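Local coordinates for protein endo-1,4-b-d-mannanase (PDB 1QNR) that hydrolyses internal beta-1,4-mannosidic bonds of mannan polysaccharides, as an endo-acting beta-mannanase of glycoside hydrolase family 5, at residues D39-H44 / D310-G315. Numbering follows the deposited sequence.
Sequences DSTFSH and DTFANG
In the TIM-barrel fold of glycoside hydrolase family 5, His44 and Asp310 form a His-carboxylate hydrogen bond between helix 35-47 and the loop that follows barrel strand 300-309. His44 ND1 donates to Asp310 OD2 over 2.8 Å, at an N-H...acceptor angle of 165°. OD2 lies close to the imidazole plane and accepts the hydrogen bond with its syn lone pair. The ring and carboxylate planes are turned 33° apart. OD2 has a second donor, Trp308 NE1 on the strand, and OD1 uses its anti lone pair to accept from Thr311 N at 2.9 Å. Three N-H groups thus hold the buried carboxylate, which would favour its charged form. The CG of His44 stands anti to its carbonyl carbon (chi1 -61°), and the ring lies with one face over Ser40 O, one helical turn earlier. His44 also stacks on Tyr327 and touches a protein-attached NAG.

The side chains of Thr41 and Asp310 pass each other in opposite directions, with Thr41 CG2 4.0 Å from Asp310 OD2. Thr41 OG1 meets the Phe312 ring at the edge, in the ring plane, 3.6 Å from CE1. This hydroxyl also hydrogen-bonds to Asp37 O within the helix.

Two waters link the helix to the loop backbone, and Ser40 OG is bonded to both. One donates to Thr41 OG1 and to Thr311 O. Phe312 to Gly315 form a type I beta turn. The second water, 2.8 Å from Ser40 OG, accepts from the backbone N of Ala313, the second residue of the turn, at 2.9 Å.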
loop_
_atom_site.group_PDB
_atom_site.type_symbol
_atom_site.label_atom_id
_atom_site.label_comp_id
_atom_site.label_asym_id
_atom_site.label_seq_id
_atom_site.Cartn_x
_atom_site.Cartn_y
_atom_site.Cartn_z
ATOM N N ASP A 39 -5.818 -19.099 -2.238
ATOM C CA ASP A 39 -6.520 -19.600 -1.040
ATOM C C ASP A 39 -5.527 -20.119 -0.004
ATOM O O ASP A 39 -5.680 -19.831 1.197
ATOM C CB ASP A 39 -7.510 -20.705 -1.450
ATOM C CG ASP A 39 -8.717 -20.029 -2.191
ATOM O OD1 ASP A 39 -9.188 -18.904 -1.957
ATOM O OD2 ASP A 39 -9.229 -20.681 -3.027
ATOM N N SER A 40 -4.419 -20.810 -0.426
ATOM C CA SER A 40 -3.507 -21.277 0.628
ATOM C C SER A 40 -2.777 -20.112 1.286
ATOM O O SER A 40 -2.583 -20.097 2.508
ATOM C CB SER A 40 -2.528 -22.354 0.106
ATOM O OG SER A 40 -1.753 -21.903 -0.994
ATOM N N THR A 41 -2.382 -19.108 0.515
ATOM C CA THR A 41 -1.662 -17.955 1.073
ATOM C C THR A 41 -2.571 -17.174 2.043
ATOM O O THR A 41 -2.165 -16.826 3.175
ATOM C CB THR A 41 -1.208 -17.046 -0.088
ATOM O OG1 THR A 41 -0.342 -17.819 -0.980
ATOM C CG2 THR A 41 -0.403 -15.831 0.431
ATOM N N PHE A 42 -3.830 -16.894 1.622
ATOM C CA PHE A 42 -4.745 -16.168 2.529
ATOM C C PHE A 42 -5.149 -17.023 3.716
ATOM O O PHE A 42 -5.366 -16.449 4.836
ATOM C CB PHE A 42 -5.951 -15.626 1.731
ATOM C CG PHE A 42 -5.678 -14.349 0.988
ATOM C CD1 PHE A 42 -4.414 -13.772 0.830
ATOM C CD2 PHE A 42 -6.777 -13.654 0.465
ATOM C CE1 PHE A 42 -4.231 -12.522 0.178
ATOM C CE2 PHE A 42 -6.602 -12.452 -0.184
ATOM C CZ PHE A 42 -5.328 -11.876 -0.335
ATOM N N SER A 43 -5.225 -18.350 3.582
ATOM C CA SER A 43 -5.471 -19.187 4.779
ATOM C C SER A 43 -4.370 -18.985 5.799
ATOM O O SER A 43 -4.563 -18.797 7.015
ATOM C CB SER A 43 -5.627 -20.690 4.356
ATOM O OG SER A 43 -5.854 -21.500 5.553
ATOM N N HIS A 44 -3.088 -18.949 5.386
ATOM C CA HIS A 44 -1.933 -18.789 6.293
ATOM C C HIS A 44 -1.872 -17.405 6.940
ATOM O O HIS A 44 -1.572 -17.260 8.137
ATOM C CB HIS A 44 -0.641 -19.026 5.476
ATOM C CG HIS A 44 -0.554 -20.387 4.877
ATOM N ND1 HIS A 44 0.323 -20.622 3.838
ATOM C CD2 HIS A 44 -1.166 -21.595 5.116
ATOM C CE1 HIS A 44 0.235 -21.885 3.417
ATOM N NE2 HIS A 44 -0.666 -22.509 4.181
ATOM N N ASP A 310 5.550 -17.060 0.695
ATOM C CA ASP A 310 4.841 -18.346 0.938
ATOM C C ASP A 310 5.182 -19.325 -0.185
ATOM O O ASP A 310 5.940 -19.008 -1.136
ATOM C CB ASP A 310 3.303 -18.083 0.986
ATOM C CG ASP A 310 2.618 -18.976 2.022
ATOM O OD1 ASP A 310 2.985 -20.186 2.187
ATOM O OD2 ASP A 310 1.646 -18.468 2.668
ATOM N N THR A 311 4.711 -20.568 -0.063
ATOM C CA THR A 311 4.960 -21.604 -1.054
ATOM C C THR A 311 3.682 -22.353 -1.368
ATOM O O THR A 311 2.671 -22.229 -0.585
ATOM C CB THR A 311 6.041 -22.615 -0.556
ATOM O OG1 THR A 311 5.529 -23.390 0.550
ATOM C CG2 THR A 311 7.330 -21.907 -0.157
ATOM N N PHE A 312 3.605 -23.025 -2.515
ATOM C CA PHE A 312 2.329 -23.515 -3.057
ATOM C C PHE A 312 2.284 -25.047 -3.130
ATOM O O PHE A 312 3.292 -25.748 -2.974
ATOM C CB PHE A 312 2.164 -22.887 -4.453
ATOM C CG PHE A 312 2.320 -21.376 -4.454
ATOM C CD1 PHE A 312 1.607 -20.571 -3.513
ATOM C CD2 PHE A 312 3.143 -20.757 -5.375
ATOM C CE1 PHE A 312 1.804 -19.178 -3.514
ATOM C CE2 PHE A 312 3.269 -19.361 -5.371
ATOM C CZ PHE A 312 2.644 -18.558 -4.407
ATOM N N ALA A 313 1.065 -25.597 -3.372
ATOM C CA ALA A 313 0.901 -27.058 -3.402
ATOM C C ALA A 313 1.840 -27.781 -4.357
ATOM O O ALA A 313 2.166 -28.982 -4.091
ATOM C CB ALA A 313 -0.564 -27.423 -3.738
ATOM N N ASN A 314 2.212 -27.170 -5.493
ATOM C CA ASN A 314 3.100 -27.839 -6.454
ATOM C C ASN A 314 4.586 -27.696 -6.118
ATOM O O ASN A 314 5.432 -28.144 -6.928
ATOM C CB ASN A 314 2.789 -27.296 -7.844
ATOM C CG ASN A 314 3.262 -25.869 -8.044
ATOM O OD1 ASN A 314 3.534 -25.110 -7.100
ATOM N ND2 ASN A 314 3.408 -25.382 -9.290
ATOM N N GLY A 315 4.930 -27.091 -4.964
ATOM C CA GLY A 315 6.354 -26.956 -4.635
ATOM C C GLY A 315 6.963 -25.649 -5.111
ATOM O O GLY A 315 8.139 -25.431 -4.798
HETATM O O HOH W 1 0.419 -20.550 -0.035
HETATM O O HOH W 2 -1.208 -23.741 -3.078
#